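Local coordinates for protein quinone oxidoreductase (Coxiella burnetii, PDB 3TQH) that binds NADPH and probably reduces quinones, as a member of the medium-chain dehydrogenase/reductase superfamily, at residues V40-S44 and F128-S133; Y73-V79 and V95-F101. All blocks are in the same frame, centred on the assembly; numbering follows the deposited sequence.

Both contacts lie within the enoyl reductase region, their centres about 8 Å apart on the same side of the chain's centre; contact 2 falls in its GroES-like domain. Strands 36-44 and 74-82 are antiparallel neighbours in one mixed sheet, so contact 2, the pairing of strands 74-82 and 94-98, adds the next strand, while contact 1 sets helix 128-133 against the strand 36-44 side. In sequence, contact 2 is nested inside the loop that contact 1 closes. Strand pairing and helix packing join around Ser76: its backbone pairs with His41 and Ala42, and its OG bonds to Phe128 O. The Phe101 end of contact 2 comes nearest to bound NADPH, about 6 Å from side chain to cofactor, against about 9 Å for Ser44.

Contact 1: V40-S44 and F128-S133; sequences VHAAS and FLQAAS. With SO4 (sulfate ion), chain D.
The imidazole of His41 lies over one face of the Phe128 ring: the centroids are 4.2 Å apart and the planes are inclined by only 22°, which identifies a face-to-face stack. It is not centred, since ND1 stands above the phenyl plane but displaced toward the rim. Next to the imidazole, His41 CB forms a CH-pi contact, 4.0 Å from the phenyl centroid and over the same face. With CG anti to the carbonyl carbon, the Phe128 ring swings to where the histidine can cover it; Lys122 adds a cation-pi contact. Near the ring plane, at its edge, sits O3 of a sulfate ion, probably from the crystallisation liquor. That oxygen accepts a nearly straight hydrogen bond from Phe128 N (2.7 Å, 169°), so the anion occupies the N-terminal end of helix 128-133, where the helix dipole would probably favour negative charge.

The strand partner has a classic beta bulge, His41 and Ala42 both facing Ser76 of the adjacent strand. The helix runs beside the strand at a closest axis approach of 6.6 Å, a close approach consistent with the alanines that face each other here. Ala42 CB meets Ala132 CB at 3.6 Å and also touches CD2 of Leu129, whose CB points away from the strand although its methyl group returns to it.

Farther along, the Ser44 hydroxyl donates to Ala132 O over 2.6 Å, approaching that carbonyl from outside its plane. Ser44 chi1 (66°) places OG between the backbone N and the carbonyl carbon, directed at the helix. Ser133 instead turns its hydroxyl back within the helix, OG donating to Leu129 O at 2.9 Å, while its CA packs against Ser44 CB.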
loop_
_atom_site.group_PDB
_atom_site.type_symbol
_atom_site.label_atom_id
_atom_site.label_comp_id
_atom_site.label_asym_id
_atom_site.label_seq_id
_atom_site.Cartn_x
_atom_site.Cartn_y
_atom_site.Cartn_z
ATOM N N VAL A 40 15.139 -6.397 10.788
ATOM C CA VAL A 40 14.598 -5.778 9.576
ATOM C C VAL A 40 15.683 -5.461 8.545
ATOM O O VAL A 40 16.673 -4.808 8.851
ATOM C CB VAL A 40 13.808 -4.481 9.897
ATOM C CG1 VAL A 40 13.298 -3.816 8.612
ATOM C CG2 VAL A 40 12.641 -4.787 10.828
ATOM N N HIS A 41 15.473 -5.926 7.318
ATOM C CA HIS A 41 16.351 -5.608 6.193
ATOM C C HIS A 41 15.784 -4.459 5.365
ATOM O O HIS A 41 16.537 -3.610 4.885
ATOM C CB HIS A 41 16.585 -6.848 5.325
ATOM C CG HIS A 41 17.599 -7.791 5.893
ATOM N ND1 HIS A 41 18.783 -8.086 5.252
ATOM C CD2 HIS A 41 17.621 -8.483 7.058
ATOM C CE1 HIS A 41 19.482 -8.932 5.990
ATOM N NE2 HIS A 41 18.801 -9.187 7.093
ATOM N N ALA A 42 14.461 -4.420 5.215
ATOM C CA ALA A 42 13.805 -3.374 4.436
ATOM C C ALA A 42 12.400 -3.072 4.964
ATOM O O ALA A 42 11.738 -3.946 5.533
ATOM C CB ALA A 42 13.752 -3.777 2.967
ATOM N N ALA A 43 11.955 -1.830 4.769
ATOM C CA ALA A 43 10.621 -1.390 5.187
ATOM C C ALA A 43 10.112 -0.294 4.248
ATOM O O ALA A 43 10.789 0.711 4.042
ATOM C CB ALA A 43 10.661 -0.874 6.613
ATOM N N SER A 44 8.924 -0.484 3.680
ATOM C CA SER A 44 8.413 0.454 2.689
ATOM C C SER A 44 7.482 1.471 3.304
ATOM O O SER A 44 6.888 1.238 4.358
ATOM C CB SER A 44 7.712 -0.278 1.545
ATOM O OG SER A 44 6.536 -0.936 1.973
ATOM N N PHE A 128 15.176 -8.270 -0.613
ATOM C CA PHE A 128 14.529 -7.766 0.595
ATOM C C PHE A 128 13.766 -6.458 0.335
ATOM O O PHE A 128 12.657 -6.276 0.835
ATOM C CB PHE A 128 15.556 -7.572 1.719
ATOM C CG PHE A 128 15.989 -8.856 2.376
ATOM C CD1 PHE A 128 17.214 -9.432 2.073
ATOM C CD2 PHE A 128 15.164 -9.493 3.296
ATOM C CE1 PHE A 128 17.616 -10.611 2.678
ATOM C CE2 PHE A 128 15.558 -10.675 3.908
ATOM C CZ PHE A 128 16.790 -11.235 3.600
ATOM N N LEU A 129 14.362 -5.561 -0.449
ATOM C CA LEU A 129 13.713 -4.309 -0.840
ATOM C C LEU A 129 12.407 -4.553 -1.603
ATOM O O LEU A 129 11.395 -3.887 -1.348
ATOM C CB LEU A 129 14.656 -3.454 -1.689
ATOM C CG LEU A 129 15.882 -2.896 -0.965
ATOM C CD1 LEU A 129 16.912 -2.403 -1.967
ATOM C CD2 LEU A 129 15.480 -1.794 0.008
ATOM N N GLN A 130 12.429 -5.493 -2.544
ATOM C CA GLN A 130 11.211 -5.871 -3.260
ATOM C C GLN A 130 10.171 -6.470 -2.308
ATOM O O GLN A 130 8.988 -6.142 -2.390
ATOM C CB GLN A 130 11.517 -6.865 -4.385
ATOM C CG GLN A 130 12.179 -6.242 -5.605
ATOM C CD GLN A 130 12.543 -7.268 -6.658
ATOM O OE1 GLN A 130 13.009 -8.366 -6.340
ATOM N NE2 GLN A 130 12.342 -6.914 -7.923
ATOM N N ALA A 131 10.621 -7.339 -1.408
ATOM C CA ALA A 131 9.720 -8.012 -0.474
ATOM C C ALA A 131 9.010 -7.040 0.475
ATOM O O ALA A 131 7.855 -7.259 0.821
ATOM C CB ALA A 131 10.468 -9.076 0.319
ATOM N N ALA A 132 9.701 -5.983 0.900
ATOM C CA ALA A 132 9.128 -5.007 1.834
ATOM C C ALA A 132 8.215 -4.015 1.123
ATOM O O ALA A 132 7.372 -3.394 1.747
ATOM C CB ALA A 132 10.235 -4.257 2.572
ATOM N N SER A 133 8.390 -3.868 -0.185
ATOM C CA SER A 133 7.603 -2.922 -0.974
ATOM C C SER A 133 6.260 -3.489 -1.429
ATOM O O SER A 133 5.386 -2.744 -1.870
ATOM C CB SER A 133 8.411 -2.465 -2.189
ATOM O OG SER A 133 9.549 -1.715 -1.783
HETATM S S SO4 D . 18.647 -7.039 -0.909
HETATM O O1 SO4 D . 19.392 -6.907 0.341
HETATM O O2 SO4 D . 19.579 -7.180 -2.031
HETATM O O3 SO4 D . 17.827 -8.249 -0.876
HETATM O O4 SO4 D . 17.806 -5.855 -1.094
#

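Contact 2: Y73-V79 and V95-F101; sequences YDFSGEV and VMGIAGF
The Tyr73 ring is overlapped by Phe101, whose CD1 stands over the centre of one tyrosine face. With the planes at 80° and centroids 4.9 Å apart, this is a T-shaped stack, the phenylalanine presenting its edge. It lies beyond one end of a beta hairpin formed by strands 74-82 and 94-98, whose antiparallel register is set by two hydrogen-bonded pairs, Phe75-Gly97 and Gly77-Val95, alternating with the non-hydrogen-bonded pairs Asp74-Ile98 and Ser76-Met96. Ala99 N extends the ladder, donating to Tyr73 O at 2.9 Å. Phe101 also makes a cation-pi contact with Lys268, an NADPH-binding residue, which brings this end of the hairpin close to the cofactor site; Tyr73 OH is bonded to Pro102 O.

With CG between the backbone N and the carbonyl carbon (chi1 82°), the Phe75 ring leans across the partner strand: Gly97 N lies over one face, offset toward the rim, and Val95 CG2 meets the edge at 4.0 Å from CE2. Ala99 CB touches the ring obliquely. Toward the other end, the side chains of Val79 and Val95 cross at about a right angle, CG2 of Val79 reaching CG1 of Val95 at 3.8 Å.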
loop_
_atom_site.group_PDB
_atom_site.type_symbol
_atom_site.label_atom_id
_atom_site.label_comp_id
_atom_site.label_asym_id
_atom_site.label_seq_id
_atom_site.Cartn_x
_atom_site.Cartn_y
_atom_site.Cartn_z
ATOM N N TYR A 73 4.176 -0.303 8.362
ATOM C CA TYR A 73 3.565 -1.624 8.511
ATOM C C TYR A 73 4.257 -2.707 7.673
ATOM O O TYR A 73 4.214 -3.875 8.039
ATOM C CB TYR A 73 2.088 -1.573 8.112
ATOM C CG TYR A 73 1.211 -0.658 8.948
ATOM C CD1 TYR A 73 1.033 -0.870 10.313
ATOM C CD2 TYR A 73 0.523 0.398 8.361
ATOM C CE1 TYR A 73 0.212 -0.033 11.072
ATOM C CE2 TYR A 73 -0.302 1.231 9.106
ATOM C CZ TYR A 73 -0.454 1.014 10.453
ATOM O OH TYR A 73 -1.276 1.856 11.176
ATOM N N ASP A 74 4.869 -2.320 6.552
ATOM C CA ASP A 74 5.452 -3.256 5.600
ATOM C C ASP A 74 6.901 -3.517 5.962
ATOM O O ASP A 74 7.654 -2.568 6.208
ATOM C CB ASP A 74 5.447 -2.662 4.187
ATOM C CG ASP A 74 4.080 -2.664 3.531
ATOM O OD1 ASP A 74 3.104 -3.176 4.131
ATOM O OD2 ASP A 74 3.989 -2.150 2.387
ATOM N N PHE A 75 7.308 -4.785 5.967
ATOM C CA PHE A 75 8.689 -5.108 6.300
ATOM C C PHE A 75 9.196 -6.379 5.642
ATOM O O PHE A 75 8.435 -7.223 5.182
ATOM C CB PHE A 75 8.862 -5.244 7.820
ATOM C CG PHE A 75 8.457 -6.590 8.349
ATOM C CD1 PHE A 75 7.151 -6.827 8.753
ATOM C CD2 PHE A 75 9.376 -7.627 8.414
ATOM C CE1 PHE A 75 6.779 -8.073 9.230
ATOM C CE2 PHE A 75 9.013 -8.869 8.878
ATOM C CZ PHE A 75 7.715 -9.097 9.288
ATOM N N SER A 76 10.511 -6.506 5.675
ATOM C CA SER A 76 11.229 -7.624 5.108
ATOM C C SER A 76 12.435 -7.840 6.023
ATOM O O SER A 76 13.035 -6.870 6.484
ATOM C CB SER A 76 11.672 -7.239 3.699
ATOM O OG SER A 76 12.167 -8.347 2.996
ATOM N N GLY A 77 12.776 -9.093 6.312
ATOM C CA GLY A 77 13.890 -9.374 7.226
ATOM C C GLY A 77 14.109 -10.818 7.652
ATOM O O GLY A 77 13.575 -11.749 7.051
ATOM N N GLU A 78 14.906 -10.989 8.704
ATOM C CA GLU A 78 15.311 -12.309 9.193
ATOM C C GLU A 78 14.772 -12.550 10.605
ATOM O O GLU A 78 14.842 -11.662 11.458
ATOM C CB GLU A 78 16.839 -12.413 9.189
ATOM C CG GLU A 78 17.390 -13.803 9.538
ATOM C CD GLU A 78 18.923 -13.844 9.627
ATOM O OE1 GLU A 78 19.559 -12.762 9.696
ATOM O OE2 GLU A 78 19.493 -14.968 9.635
ATOM N N VAL A 79 14.234 -13.747 10.842
ATOM C CA VAL A 79 13.744 -14.133 12.166
ATOM C C VAL A 79 14.930 -14.406 13.085
ATOM O O VAL A 79 15.777 -15.248 12.784
ATOM C CB VAL A 79 12.854 -15.387 12.102
ATOM C CG1 VAL A 79 12.396 -15.799 13.497
ATOM C CG2 VAL A 79 11.654 -15.143 11.188
ATOM N N VAL A 95 11.869 -13.564 5.890
ATOM C CA VAL A 95 10.421 -13.357 5.888
ATOM C C VAL A 95 10.006 -11.969 5.421
ATOM O O VAL A 95 10.802 -11.030 5.407
ATOM C CB VAL A 95 9.813 -13.597 7.293
ATOM C CG1 VAL A 95 10.022 -15.055 7.723
ATOM C CG2 VAL A 95 10.403 -12.627 8.305
HETATM N N MSE A 96 8.733 -11.862 5.060
HETATM C CA MSE A 96 8.148 -10.626 4.560
HETATM C C MSE A 96 6.696 -10.566 5.013
HETATM O O MSE A 96 6.019 -11.590 5.093
HETATM C CB MSE A 96 8.226 -10.578 3.033
HETATM C CG MSE A 96 7.791 -11.879 2.361
HETATM SE SE MSE A 96 7.734 -11.796 0.416
HETATM C CE MSE A 96 6.621 -10.192 0.201
ATOM N N GLY A 97 6.224 -9.364 5.324
ATOM C CA GLY A 97 4.856 -9.211 5.756
ATOM C C GLY A 97 4.539 -7.874 6.378
ATOM O O GLY A 97 5.161 -6.855 6.051
ATOM N N ILE A 98 3.550 -7.904 7.272
ATOM C CA ILE A 98 3.003 -6.720 7.918
ATOM C C ILE A 98 3.185 -6.876 9.416
ATOM O O ILE A 98 2.939 -7.951 9.958
ATOM C CB ILE A 98 1.475 -6.565 7.645
ATOM C CG1 ILE A 98 1.167 -6.633 6.148
ATOM C CG2 ILE A 98 0.953 -5.253 8.217
ATOM C CD1 ILE A 98 1.794 -5.535 5.367
ATOM N N ALA A 99 3.587 -5.807 10.090
ATOM C CA ALA A 99 3.755 -5.844 11.538
ATOM C C ALA A 99 3.026 -4.679 12.207
ATOM O O ALA A 99 3.066 -3.545 11.731
ATOM C CB ALA A 99 5.236 -5.835 11.898
ATOM N N GLY A 100 2.350 -4.974 13.311
ATOM C CA GLY A 100 1.712 -3.950 14.127
ATOM C C GLY A 100 0.497 -3.291 13.510
ATOM O O GLY A 100 0.109 -2.206 13.931
ATOM N N PHE A 101 -0.116 -3.940 12.525
ATOM C CA PHE A 101 -1.241 -3.340 11.820
ATOM C C PHE A 101 -2.533 -3.617 12.567
ATOM O O PHE A 101 -2.798 -4.765 12.912
ATOM C CB PHE A 101 -1.354 -3.855 10.383
ATOM C CG PHE A 101 -2.495 -3.244 9.610
ATOM C CD1 PHE A 101 -2.356 -2.001 9.005
ATOM C CD2 PHE A 101 -3.716 -3.908 9.500
ATOM C CE1 PHE A 101 -3.412 -1.430 8.295
ATOM C CE2 PHE A 101 -4.776 -3.348 8.793
ATOM C CZ PHE A 101 -4.624 -2.107 8.189
#